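PDB 6QRL: hybrid kinase from Caulobacter vibrioides, which probably acts as a hybrid sensor kinase, passing phosphate from ATP to a protein histidine, and binds cyclic di-GMP at its pseudo-receiver domain. Local coordinates for residues A23-A28 / L101-L106; D49-I54 / R72-L77; L77-R82 / Y96-L101. One frame throughout, in Å; residues are numbered along the deposited sequence.

Contact 1: residues A23-A28 / L101-L106; sequences ARQIEA and LRAASL. With C2E (9,9'-[(2R,3R,3aS,5S,7aR,9R,10R,10aS,12S,14aR)-3,5,10,12-tetrahydroxy-5,12-dioxidooctahydro-2H,7H-difuro[3,2-d:3',2'-j][1,3,7,9,2,8]tetraoxadiphosphacyclododecine-2,9-diyl]bis(2-amino-1,9-dihydro-6H-purin-6-one)), chain C.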
loop_
_atom_site.group_PDB
_atom_site.type_symbol
_atom_site.label_atom_id
_atom_site.label_comp_id
_atom_site.label_asym_id
_atom_site.label_seq_id
_atom_site.Cartn_x
_atom_site.Cartn_y
_atom_site.Cartn_z
ATOM N N ALA A 23 3.852 -9.403 4.484
ATOM C CA ALA A 23 4.593 -9.084 5.734
ATOM C C ALA A 23 5.955 -9.809 5.742
ATOM O O ALA A 23 6.982 -9.173 6.093
ATOM C CB ALA A 23 3.787 -9.420 6.958
ATOM N N ARG A 24 6.012 -11.077 5.322
ATOM C CA ARG A 24 7.305 -11.820 5.286
ATOM C C ARG A 24 8.266 -11.169 4.271
ATOM O O ARG A 24 9.455 -11.076 4.598
ATOM C CB ARG A 24 7.060 -13.314 5.044
ATOM C CG ARG A 24 6.380 -14.015 6.218
ATOM C CD ARG A 24 6.318 -15.533 6.038
ATOM N NE ARG A 24 4.991 -16.139 6.175
ATOM C CZ ARG A 24 4.552 -16.851 7.223
ATOM N NH1 ARG A 24 5.310 -17.041 8.296
ATOM N NH2 ARG A 24 3.332 -17.369 7.195
ATOM N N GLN A 25 7.774 -10.696 3.110
ATOM C CA GLN A 25 8.609 -10.011 2.082
ATOM C C GLN A 25 9.113 -8.681 2.633
ATOM O O GLN A 25 10.308 -8.405 2.438
ATOM C CB GLN A 25 7.855 -9.767 0.779
ATOM C CG GLN A 25 7.636 -11.055 0.010
ATOM C CD GLN A 25 6.861 -10.769 -1.238
ATOM O OE1 GLN A 25 5.888 -10.021 -1.191
ATOM N NE2 GLN A 25 7.333 -11.302 -2.361
ATOM N N ILE A 26 8.263 -7.920 3.341
ATOM C CA ILE A 26 8.675 -6.605 3.910
ATOM C C ILE A 26 9.836 -6.861 4.874
ATOM O O ILE A 26 10.842 -6.175 4.745
ATOM C CB ILE A 26 7.491 -5.904 4.587
ATOM C CG1 ILE A 26 6.491 -5.382 3.556
ATOM C CG2 ILE A 26 7.962 -4.804 5.524
ATOM C CD1 ILE A 26 5.110 -5.138 4.114
ATOM N N GLU A 27 9.676 -7.833 5.791
ATOM C CA GLU A 27 10.656 -8.072 6.877
ATOM C C GLU A 27 11.958 -8.664 6.318
ATOM O O GLU A 27 13.009 -8.284 6.838
ATOM C CB GLU A 27 10.057 -8.936 7.981
ATOM C CG GLU A 27 8.959 -8.233 8.749
ATOM C CD GLU A 27 8.360 -9.117 9.829
ATOM O OE1 GLU A 27 7.112 -9.328 9.825
ATOM O OE2 GLU A 27 9.153 -9.609 10.665
ATOM N N ALA A 28 11.908 -9.536 5.308
ATOM C CA ALA A 28 13.112 -10.145 4.682
ATOM C C ALA A 28 13.965 -9.068 3.983
ATOM O O ALA A 28 15.195 -9.239 3.944
ATOM C CB ALA A 28 12.722 -11.260 3.727
ATOM N N LEU A 101 3.393 -10.832 -5.833
ATOM C CA LEU A 101 4.424 -9.765 -5.695
ATOM C C LEU A 101 5.843 -10.338 -5.793
ATOM O O LEU A 101 6.152 -11.386 -5.150
ATOM C CB LEU A 101 4.300 -9.069 -4.341
ATOM C CG LEU A 101 2.970 -8.419 -3.968
ATOM C CD1 LEU A 101 3.192 -7.307 -2.936
ATOM C CD2 LEU A 101 2.225 -7.875 -5.182
ATOM N N ARG A 102 6.707 -9.628 -6.497
ATOM C CA ARG A 102 8.177 -9.837 -6.486
ATOM C C ARG A 102 8.782 -8.935 -5.414
ATOM O O ARG A 102 8.482 -7.728 -5.432
ATOM C CB ARG A 102 8.783 -9.466 -7.839
ATOM C CG ARG A 102 8.520 -10.499 -8.920
ATOM C CD ARG A 102 8.983 -9.959 -10.253
ATOM N NE ARG A 102 8.559 -10.842 -11.323
ATOM C CZ ARG A 102 8.707 -10.586 -12.612
ATOM N NH1 ARG A 102 9.304 -9.478 -12.992
ATOM N NH2 ARG A 102 8.308 -11.474 -13.509
ATOM N N ALA A 103 9.626 -9.484 -4.545
ATOM C CA ALA A 103 10.309 -8.719 -3.477
ATOM C C ALA A 103 10.928 -7.447 -4.057
ATOM O O ALA A 103 10.731 -6.385 -3.478
ATOM C CB ALA A 103 11.356 -9.574 -2.792
ATOM N N ALA A 104 11.703 -7.556 -5.143
ATOM C CA ALA A 104 12.447 -6.414 -5.732
ATOM C C ALA A 104 11.472 -5.302 -6.154
ATOM O O ALA A 104 11.817 -4.126 -6.014
ATOM C CB ALA A 104 13.298 -6.872 -6.899
ATOM N N SER A 105 10.288 -5.668 -6.650
ATOM C CA SER A 105 9.271 -4.704 -7.124
ATOM C C SER A 105 8.656 -4.009 -5.915
ATOM O O SER A 105 8.455 -2.778 -5.967
ATOM C CB SER A 105 8.237 -5.367 -7.976
ATOM O OG SER A 105 8.774 -5.798 -9.212
ATOM N N LEU A 106 8.354 -4.781 -4.870
ATOM C CA LEU A 106 7.792 -4.236 -3.608
ATOM C C LEU A 106 8.766 -3.179 -3.069
ATOM O O LEU A 106 8.331 -2.045 -2.791
ATOM C CB LEU A 106 7.565 -5.378 -2.610
ATOM C CG LEU A 106 6.932 -4.958 -1.278
ATOM C CD1 LEU A 106 6.201 -6.138 -0.633
ATOM C CD2 LEU A 106 7.991 -4.396 -0.336
HETATM P P1 C2E C . 4.782 -3.797 -16.236
HETATM O O2P C2E C . 3.874 -3.935 -15.035
HETATM O O1P C2E C . 4.226 -3.287 -17.531
HETATM O "O5'" C2E C . 5.889 -2.726 -15.799
HETATM C "C5'" C2E C . 6.747 -2.185 -16.805
HETATM C "C4'" C2E C . 7.668 -1.214 -16.131
HETATM O "O4'" C2E C . 6.916 -0.076 -15.669
HETATM C "C3'" C2E C . 8.343 -1.742 -14.875
HETATM O "O3'" C2E C . 9.472 -2.513 -15.321
HETATM C "C2'" C2E C . 8.661 -0.445 -14.099
HETATM O "O2'" C2E C . 10.011 -0.058 -14.245
HETATM C "C1'" C2E C . 7.695 0.586 -14.697
HETATM N N9 C2E C . 6.737 1.184 -13.766
HETATM C C8 C2E C . 6.248 2.466 -13.845
HETATM N N7 C2E C . 5.339 2.725 -12.935
HETATM C C5 C2E C . 5.201 1.538 -12.228
HETATM C C6 C2E C . 4.365 1.222 -11.133
HETATM O O6 C2E C . 3.523 1.932 -10.579
HETATM N N1 C2E C . 4.529 -0.101 -10.724
HETATM C C2 C2E C . 5.403 -1.006 -11.278
HETATM N N2 C2E C . 5.410 -2.236 -10.740
HETATM N N3 C2E C . 6.198 -0.714 -12.311
HETATM C C4 C2E C . 6.049 0.571 -12.734
HETATM P P11 C2E C . 9.848 -3.796 -14.435
HETATM O O21 C2E C . 9.766 -3.336 -13.010
HETATM O O11 C2E C . 11.138 -4.360 -14.957
HETATM O O5A C2E C . 8.702 -4.869 -14.755
HETATM C C5A C2E C . 8.684 -5.609 -16.012
HETATM C C4A C2E C . 7.489 -6.531 -16.022
HETATM O O4A C2E C . 7.720 -7.628 -15.105
HETATM C C3A C2E C . 6.169 -5.927 -15.552
HETATM O O3A C2E C . 5.583 -5.155 -16.610
HETATM C C2A C2E C . 5.392 -7.178 -15.152
HETATM O O2A C2E C . 4.824 -7.958 -16.174
HETATM C C1A C2E C . 6.493 -8.029 -14.517
HETATM N N91 C2E C . 6.558 -7.803 -13.085
HETATM C C81 C2E C . 7.231 -6.772 -12.482
HETATM N N71 C2E C . 7.082 -6.747 -11.179
HETATM C C51 C2E C . 6.251 -7.827 -10.919
HETATM C C61 C2E C . 5.761 -8.298 -9.682
HETATM O O61 C2E C . 5.910 -7.787 -8.563
HETATM N N11 C2E C . 4.967 -9.436 -9.859
HETATM C C21 C2E C . 4.695 -10.045 -11.062
HETATM N N21 C2E C . 3.930 -11.147 -10.996
HETATM N N31 C2E C . 5.133 -9.589 -12.233
HETATM C C41 C2E C . 5.917 -8.494 -12.086
#

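Contact 2: residues D49-I54 / R72-L77; sequences DAVLLI and RSVVLL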
loop_
_atom_site.group_PDB
_atom_site.type_symbol
_atom_site.label_atom_id
_atom_site.label_comp_id
_atom_site.label_asym_id
_atom_site.label_seq_id
_atom_site.Cartn_x
_atom_site.Cartn_y
_atom_site.Cartn_z
ATOM N N ASP A 49 4.198 7.483 9.285
ATOM C CA ASP A 49 5.089 7.555 8.091
ATOM C C ASP A 49 4.976 6.275 7.240
ATOM O O ASP A 49 5.601 6.236 6.199
ATOM C CB ASP A 49 6.545 7.841 8.489
ATOM C CG ASP A 49 7.299 6.692 9.165
ATOM O OD1 ASP A 49 6.643 5.674 9.621
ATOM O OD2 ASP A 49 8.556 6.808 9.259
ATOM N N ALA A 50 4.192 5.262 7.628
ATOM C CA ALA A 50 4.187 3.965 6.903
ATOM C C ALA A 50 3.711 4.176 5.464
ATOM O O ALA A 50 2.713 4.928 5.236
ATOM C CB ALA A 50 3.304 2.972 7.613
ATOM N N VAL A 51 4.362 3.516 4.511
ATOM C CA VAL A 51 3.792 3.367 3.139
ATOM C C VAL A 51 2.699 2.302 3.217
ATOM O O VAL A 51 2.963 1.258 3.847
ATOM C CB VAL A 51 4.880 2.988 2.123
ATOM C CG1 VAL A 51 4.300 2.687 0.756
ATOM C CG2 VAL A 51 5.937 4.072 2.043
ATOM N N LEU A 52 1.550 2.533 2.592
ATOM C CA LEU A 52 0.365 1.635 2.652
ATOM C C LEU A 52 0.282 0.792 1.380
ATOM O O LEU A 52 0.144 1.380 0.297
ATOM C CB LEU A 52 -0.897 2.482 2.828
ATOM C CG LEU A 52 -0.854 3.516 3.954
ATOM C CD1 LEU A 52 -2.126 4.362 3.973
ATOM C CD2 LEU A 52 -0.654 2.833 5.301
ATOM N N LEU A 53 0.459 -0.524 1.492
ATOM C CA LEU A 53 0.178 -1.466 0.384
ATOM C C LEU A 53 -1.300 -1.855 0.541
ATOM O O LEU A 53 -1.667 -2.422 1.584
ATOM C CB LEU A 53 1.095 -2.686 0.464
ATOM C CG LEU A 53 2.484 -2.613 -0.156
ATOM C CD1 LEU A 53 3.011 -1.205 -0.370
ATOM C CD2 LEU A 53 3.457 -3.465 0.632
ATOM N N ILE A 54 -2.125 -1.480 -0.432
ATOM C CA ILE A 54 -3.600 -1.648 -0.371
ATOM C C ILE A 54 -4.009 -2.618 -1.469
ATOM O O ILE A 54 -3.860 -2.255 -2.641
ATOM C CB ILE A 54 -4.309 -0.295 -0.481
ATOM C CG1 ILE A 54 -3.879 0.631 0.661
ATOM C CG2 ILE A 54 -5.822 -0.469 -0.499
ATOM C CD1 ILE A 54 -4.469 2.035 0.577
ATOM N N ARG A 72 1.126 7.866 1.509
ATOM C CA ARG A 72 1.861 7.237 0.376
ATOM C C ARG A 72 1.335 5.803 0.215
ATOM O O ARG A 72 1.533 4.996 1.146
ATOM C CB ARG A 72 3.360 7.319 0.665
ATOM C CG ARG A 72 3.808 8.731 1.030
ATOM C CD ARG A 72 5.260 8.783 1.398
ATOM N NE ARG A 72 5.605 10.159 1.676
ATOM C CZ ARG A 72 6.400 10.925 0.937
ATOM N NH1 ARG A 72 7.027 10.434 -0.123
ATOM N NH2 ARG A 72 6.612 12.185 1.293
ATOM N N SER A 73 0.610 5.535 -0.873
ATOM C CA SER A 73 -0.101 4.245 -1.076
ATOM C C SER A 73 0.234 3.647 -2.430
ATOM O O SER A 73 0.359 4.390 -3.394
ATOM C CB SER A 73 -1.591 4.414 -0.956
ATOM O OG SER A 73 -1.942 4.926 0.313
ATOM N N VAL A 74 0.361 2.330 -2.448
ATOM C CA VAL A 74 0.602 1.478 -3.639
ATOM C C VAL A 74 -0.526 0.449 -3.682
ATOM O O VAL A 74 -0.733 -0.208 -2.652
ATOM C CB VAL A 74 1.964 0.786 -3.518
ATOM C CG1 VAL A 74 2.282 -0.022 -4.748
ATOM C CG2 VAL A 74 3.079 1.780 -3.236
ATOM N N VAL A 75 -1.150 0.249 -4.838
ATOM C CA VAL A 75 -2.284 -0.697 -4.959
ATOM C C VAL A 75 -1.755 -2.052 -5.462
ATOM O O VAL A 75 -0.923 -2.049 -6.397
ATOM C CB VAL A 75 -3.388 -0.113 -5.862
ATOM C CG1 VAL A 75 -2.865 0.246 -7.247
ATOM C CG2 VAL A 75 -4.575 -1.049 -5.993
ATOM N N LEU A 76 -2.273 -3.157 -4.922
ATOM C CA LEU A 76 -1.975 -4.542 -5.395
ATOM C C LEU A 76 -3.055 -4.982 -6.393
ATOM O O LEU A 76 -4.234 -5.045 -6.005
ATOM C CB LEU A 76 -1.958 -5.502 -4.198
ATOM C CG LEU A 76 -0.697 -5.561 -3.341
ATOM C CD1 LEU A 76 0.022 -4.237 -3.235
ATOM C CD2 LEU A 76 -0.961 -6.176 -1.965
ATOM N N LEU A 77 -2.653 -5.361 -7.606
ATOM C CA LEU A 77 -3.544 -5.661 -8.753
ATOM C C LEU A 77 -3.250 -7.067 -9.275
ATOM O O LEU A 77 -2.077 -7.484 -9.229
ATOM C CB LEU A 77 -3.296 -4.640 -9.872
ATOM C CG LEU A 77 -3.627 -3.183 -9.540
ATOM C CD1 LEU A 77 -3.214 -2.258 -10.676
ATOM C CD2 LEU A 77 -5.108 -3.026 -9.283
HETATM O O HOH W 1 2.061 7.385 4.122
#

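Contact 3: residues L77-R82 / Y96-L101; sequences LTPEQR and YLIKPL. With C2E (9,9'-[(2R,3R,3aS,5S,7aR,9R,10R,10aS,12S,14aR)-3,5,10,12-tetrahydroxy-5,12-dioxidooctahydro-2H,7H-difuro[3,2-d:3',2'-j][1,3,7,9,2,8]tetraoxadiphosphacyclododecine-2,9-diyl]bis(2-amino-1,9-dihydro-6H-purin-6-one)), chain C.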
loop_
_atom_site.group_PDB
_atom_site.type_symbol
_atom_site.label_atom_id
_atom_site.label_comp_id
_atom_site.label_asym_id
_atom_site.label_seq_id
_atom_site.Cartn_x
_atom_site.Cartn_y
_atom_site.Cartn_z
ATOM N N LEU A 77 -2.653 -5.361 -7.606
ATOM C CA LEU A 77 -3.544 -5.661 -8.753
ATOM C C LEU A 77 -3.250 -7.067 -9.275
ATOM O O LEU A 77 -2.077 -7.484 -9.229
ATOM C CB LEU A 77 -3.296 -4.640 -9.872
ATOM C CG LEU A 77 -3.627 -3.183 -9.540
ATOM C CD1 LEU A 77 -3.214 -2.258 -10.676
ATOM C CD2 LEU A 77 -5.108 -3.026 -9.283
ATOM N N THR A 78 -4.252 -7.749 -9.822
ATOM C CA THR A 78 -4.019 -8.907 -10.719
ATOM C C THR A 78 -3.589 -8.356 -12.077
ATOM O O THR A 78 -3.880 -7.199 -12.396
ATOM C CB THR A 78 -5.262 -9.792 -10.833
ATOM O OG1 THR A 78 -6.258 -9.059 -11.555
ATOM C CG2 THR A 78 -5.773 -10.231 -9.469
ATOM N N PRO A 79 -2.913 -9.163 -12.921
ATOM C CA PRO A 79 -2.608 -8.747 -14.288
ATOM C C PRO A 79 -3.847 -8.340 -15.089
ATOM O O PRO A 79 -3.747 -7.422 -15.898
ATOM C CB PRO A 79 -1.931 -9.984 -14.913
ATOM C CG PRO A 79 -1.421 -10.779 -13.735
ATOM C CD PRO A 79 -2.393 -10.504 -12.604
ATOM N N GLU A 80 -5.000 -8.950 -14.809
ATOM C CA GLU A 80 -6.282 -8.635 -15.507
ATOM C C GLU A 80 -6.787 -7.242 -15.096
ATOM O O GLU A 80 -7.678 -6.738 -15.775
ATOM C CB GLU A 80 -7.374 -9.673 -15.206
ATOM C CG GLU A 80 -6.983 -11.125 -15.515
ATOM C CD GLU A 80 -6.126 -11.791 -14.436
ATOM O OE1 GLU A 80 -4.886 -11.882 -14.642
ATOM O OE2 GLU A 80 -6.691 -12.223 -13.378
ATOM N N GLN A 81 -6.289 -6.649 -14.013
ATOM C CA GLN A 81 -6.817 -5.349 -13.495
ATOM C C GLN A 81 -5.890 -4.181 -13.871
ATOM O O GLN A 81 -6.079 -3.098 -13.327
ATOM C CB GLN A 81 -7.003 -5.366 -11.975
ATOM C CG GLN A 81 -8.060 -6.351 -11.474
ATOM C CD GLN A 81 -7.936 -6.614 -9.984
ATOM O OE1 GLN A 81 -6.864 -6.532 -9.393
ATOM N NE2 GLN A 81 -9.054 -6.907 -9.340
ATOM N N ARG A 82 -4.985 -4.360 -14.840
ATOM C CA ARG A 82 -4.077 -3.285 -15.323
ATOM C C ARG A 82 -4.883 -2.173 -15.988
ATOM O O ARG A 82 -4.416 -1.036 -15.951
ATOM C CB ARG A 82 -3.010 -3.854 -16.257
ATOM C CG ARG A 82 -2.004 -4.712 -15.505
ATOM C CD ARG A 82 -1.244 -5.586 -16.481
ATOM N NE ARG A 82 0.077 -5.019 -16.496
ATOM C CZ ARG A 82 1.180 -5.660 -16.144
ATOM N NH1 ARG A 82 1.176 -6.954 -15.854
ATOM N NH2 ARG A 82 2.319 -5.004 -16.167
ATOM N N TYR A 96 1.610 0.795 -8.520
ATOM C CA TYR A 96 0.935 -0.516 -8.424
ATOM C C TYR A 96 2.014 -1.598 -8.313
ATOM O O TYR A 96 3.186 -1.366 -8.688
ATOM C CB TYR A 96 0.035 -0.746 -9.635
ATOM C CG TYR A 96 0.774 -0.938 -10.931
ATOM C CD1 TYR A 96 1.035 0.132 -11.771
ATOM C CD2 TYR A 96 1.239 -2.198 -11.297
ATOM C CE1 TYR A 96 1.762 -0.037 -12.941
ATOM C CE2 TYR A 96 1.935 -2.391 -12.475
ATOM C CZ TYR A 96 2.182 -1.313 -13.310
ATOM O OH TYR A 96 2.886 -1.521 -14.454
ATOM N N LEU A 97 1.602 -2.746 -7.801
ATOM C CA LEU A 97 2.356 -4.011 -7.771
ATOM C C LEU A 97 1.421 -5.082 -8.319
ATOM O O LEU A 97 0.218 -5.040 -7.963
ATOM C CB LEU A 97 2.742 -4.290 -6.317
ATOM C CG LEU A 97 3.833 -3.383 -5.768
ATOM C CD1 LEU A 97 3.986 -3.538 -4.263
ATOM C CD2 LEU A 97 5.134 -3.674 -6.491
ATOM N N ILE A 98 1.949 -5.996 -9.121
ATOM C CA ILE A 98 1.193 -7.125 -9.726
ATOM C C ILE A 98 1.341 -8.336 -8.805
ATOM O O ILE A 98 2.478 -8.682 -8.456
ATOM C CB ILE A 98 1.703 -7.418 -11.150
ATOM C CG1 ILE A 98 1.566 -6.206 -12.080
ATOM C CG2 ILE A 98 1.025 -8.660 -11.713
ATOM C CD1 ILE A 98 0.124 -5.758 -12.306
ATOM N N LYS A 99 0.208 -8.932 -8.417
ATOM C CA LYS A 99 0.090 -10.193 -7.645
ATOM C C LYS A 99 0.311 -11.357 -8.602
ATOM O O LYS A 99 -0.301 -11.388 -9.660
ATOM C CB LYS A 99 -1.283 -10.280 -6.972
ATOM C CG LYS A 99 -1.455 -9.387 -5.757
ATOM C CD LYS A 99 -2.867 -9.441 -5.133
ATOM C CE LYS A 99 -3.959 -8.831 -5.996
ATOM N NZ LYS A 99 -5.284 -9.058 -5.370
ATOM N N PRO A 100 1.207 -12.331 -8.309
ATOM C CA PRO A 100 1.902 -12.424 -7.019
ATOM C C PRO A 100 3.138 -11.503 -6.969
ATOM O O PRO A 100 3.825 -11.463 -7.963
ATOM C CB PRO A 100 2.351 -13.907 -7.003
ATOM C CG PRO A 100 2.613 -14.240 -8.484
ATOM C CD PRO A 100 1.671 -13.350 -9.283
ATOM N N LEU A 101 3.393 -10.832 -5.833
ATOM C CA LEU A 101 4.424 -9.765 -5.695
ATOM C C LEU A 101 5.843 -10.338 -5.793
ATOM O O LEU A 101 6.152 -11.386 -5.150
ATOM C CB LEU A 101 4.300 -9.069 -4.341
ATOM C CG LEU A 101 2.970 -8.419 -3.968
ATOM C CD1 LEU A 101 3.192 -7.307 -2.936
ATOM C CD2 LEU A 101 2.225 -7.875 -5.182
HETATM P P1 C2E C . 4.782 -3.797 -16.236
HETATM O O2P C2E C . 3.874 -3.935 -15.035
HETATM O O1P C2E C . 4.226 -3.287 -17.531
HETATM O "O5'" C2E C . 5.889 -2.726 -15.799
HETATM C "C5'" C2E C . 6.747 -2.185 -16.805
HETATM C "C4'" C2E C . 7.668 -1.214 -16.131
HETATM O "O4'" C2E C . 6.916 -0.076 -15.669
HETATM C "C3'" C2E C . 8.343 -1.742 -14.875
HETATM O "O3'" C2E C . 9.472 -2.513 -15.321
HETATM C "C2'" C2E C . 8.661 -0.445 -14.099
HETATM O "O2'" C2E C . 10.011 -0.058 -14.245
HETATM C "C1'" C2E C . 7.695 0.586 -14.697
HETATM N N9 C2E C . 6.737 1.184 -13.766
HETATM C C8 C2E C . 6.248 2.466 -13.845
HETATM N N7 C2E C . 5.339 2.725 -12.935
HETATM C C5 C2E C . 5.201 1.538 -12.228
HETATM C C6 C2E C . 4.365 1.222 -11.133
HETATM O O6 C2E C . 3.523 1.932 -10.579
HETATM N N1 C2E C . 4.529 -0.101 -10.724
HETATM C C2 C2E C . 5.403 -1.006 -11.278
HETATM N N2 C2E C . 5.410 -2.236 -10.740
HETATM N N3 C2E C . 6.198 -0.714 -12.311
HETATM C C4 C2E C . 6.049 0.571 -12.734
HETATM P P11 C2E C . 9.848 -3.796 -14.435
HETATM O O21 C2E C . 9.766 -3.336 -13.010
HETATM O O11 C2E C . 11.138 -4.360 -14.957
HETATM O O5A C2E C . 8.702 -4.869 -14.755
HETATM C C5A C2E C . 8.684 -5.609 -16.012
HETATM C C4A C2E C . 7.489 -6.531 -16.022
HETATM O O4A C2E C . 7.720 -7.628 -15.105
HETATM C C3A C2E C . 6.169 -5.927 -15.552
HETATM O O3A C2E C . 5.583 -5.155 -16.610
HETATM C C2A C2E C . 5.392 -7.178 -15.152
HETATM O O2A C2E C . 4.824 -7.958 -16.174
HETATM C C1A C2E C . 6.493 -8.029 -14.517
HETATM N N91 C2E C . 6.558 -7.803 -13.085
HETATM C C81 C2E C . 7.231 -6.772 -12.482
HETATM N N71 C2E C . 7.082 -6.747 -11.179
HETATM C C51 C2E C . 6.251 -7.827 -10.919
HETATM C C61 C2E C . 5.761 -8.298 -9.682
HETATM O O61 C2E C . 5.910 -7.787 -8.563
HETATM N N11 C2E C . 4.967 -9.436 -9.859
HETATM C C21 C2E C . 4.695 -10.045 -11.062
HETATM N N21 C2E C . 3.930 -11.147 -10.996
HETATM N N31 C2E C . 5.133 -9.589 -12.233
HETATM C C41 C2E C . 5.917 -8.494 -12.086
#

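Contact 1: residues A23-A28 / L101-L106
Gln25, on the last turns of helix 16-28, faces Ala103 at the start of helix 103-111, with their CA atoms 6.0 Å apart. Gln25 carries most of the contact. Its CG sits beside the backbone N, anti to the carbonyl carbon (chi1 -72°), and beyond CG the chain is extended, bringing the amide to the loop ahead of the second helix. There NE2 donates to Leu101 O over 3.0 Å, with 160° at the hydrogen. The acceptor is close to the plane of the Gln25 amide, whereas the donor stands above the Leu101 carbonyl plane, 57° out of it. The other branch, OE1, meets carbon: it lies 3.7 Å from Leu101 CB and faces Leu106 CD1. Next along the helix, Ile26 CG1 reaches the same Leu106 methyl, CD1, at 4.3 Å, a loose apolar contact between the two helices.

Segment 101-106 turns its other side to cyclic di-GMP. Arg102, the N-cap residue of helix 103-111, gives its backbone N-H to guanine O61 (2.9 Å), and Ser105 OG donates to N71 of the same base (2.8 Å), so the two residues grip its Hoogsteen edge. The Arg102 side chain, extended from CG to NE, runs over this guanine. C41 lies 3.4 Å above the guanidinium plane, over its centre, and NH1 approaches N91. Arg102 NH2 and the backbone N of Ala103 bond to another cyclic di-GMP molecule. One peptide unit is thus held at both ends: Gln25 binds its carbonyl, Leu101 O, and the guanine takes its N-H, on Arg102. Joining the first and last helices on one face of the parallel sheet of a receiver-like domain, the arrangement forms part of the cyclic di-GMP site of this pseudo-receiver.

Contact 2: residues D49-I54 / R72-L77
The flat groups here are the peptide units of Leu52 and Ile54 meeting those of Arg72 and Val74, edge towards edge in one parallel sheet. One face of that sheet carries Leu53 and Val74, the other Leu52, Ser73, Ile54 and Val75. At the facing edges four backbone bonds form. Leu52 N donates to Arg72 O in the carbonyl plane, and Val74 N to Leu52 O nearly along the C=O axis, at 2.9 Å. The bond from Ile54 N to Val74 O is similarly direct. The last, Leu76 N to Ile54 O, is different: the donor is lifted 38° above the carbonyl plane. The strand directions differ by 18°.

On the first face Leu53 and Val74 lie side by side, pointing the same way, with CD1 of the leucine 3.9 Å from the valine CB; Leu76 CD1 closes on Leu53 CB beyond them. Leu106 and Val110 of helix 103-111 pack over Leu53. The opposite face has a polar intruder. Ser73 OG, beside its own backbone N (chi1 -59°), is 3.7 Å from both CB and CD1 of Leu52, and Ile54 CD1 meets it from the next position. Ahead of the pairing, a water bridges the two segments by donating to Ala50 O and accepting from Arg72 N.

Val51 and Leu53 use their remaining backbone groups on strand 8-12, so 51-55 is the middle strand. Parallel pairing inside a five-stranded 2-1-3-4-5 sheet is the core of the receiver fold.

Contact 3: residues L77-R82 / Y96-L101
The fourth and fifth strands of the receiver-like sheet end here, where Leu77 pairs in parallel with Ile98 and the loops beyond reach a predicted phospho-acceptor corner and a cyclic di-GMP site. Leu77 N donates to Leu97 O (2.9 Å), and Leu77 O accepts Lys99 N almost straight, with 173° at the hydrogen. Lys99 then bends at chi3, passing its CE beside the Leu77 carbonyl, while NZ forms a salt bridge with Asp55. A lysine followed by a cis-peptide proline, Pro100, is the familiar arrangement of receiver domains.

Apolar side chains also meet across the segments. Leu77 CD1 meets Tyr96 CB at 3.7 Å, the side chains crossing at about a right angle. Pro79 CG rests on Ile98 CG2 (3.8 Å), and the other branch of the isoleucine supports Arg82: CD1 lies over one face of the guanidinium, offset toward the rim. The Arg82 chain bends at chi3, and its guanidinium has the ligand phosphate at its edge, but NH2 is modelled too near it for the bonding to be trusted.

Tyr96 holds one guanine by both backbone and ring. Its N-H bonds to O6, and its carbonyl O accepts N1 at 2.7 Å and also N2, which together take the Watson-Crick edge. Its CG sits between the backbone N and the carbonyl carbon (chi1 69°), which starts the ring off over this same base; N1 is 3.5 Å above the ring plane, over its centre. Pro100 O accepts N11 and N21 of the second guanine. At the edge of the Tyr96 ring, OH donates to the phosphate oxygen O2P at 2.7 Å.

Contact 2 lies at the heart of the domain, its centre about 1 Å from that of the chain, and is almost wholly buried; contacts 1 and 3 are partly buried, their centres about 12 and 13 Å from the chain centre, and both touch cyclic di-GMP. Contacts 2 and 3 are built on neighbouring strands of one sheet and share Leu77, whereas contact 1 joins a helix to the loop and first turn of another and shares Leu101 with contact 3. The chemistry follows the depth: regular backbone bonds and aliphatic side chains in contact 2, a side-chain amide and an arginine over a base in contact 1, and a mixed strand end with ligand-binding groups in contact 3. Leu106 and Ile26 pack on Leu53.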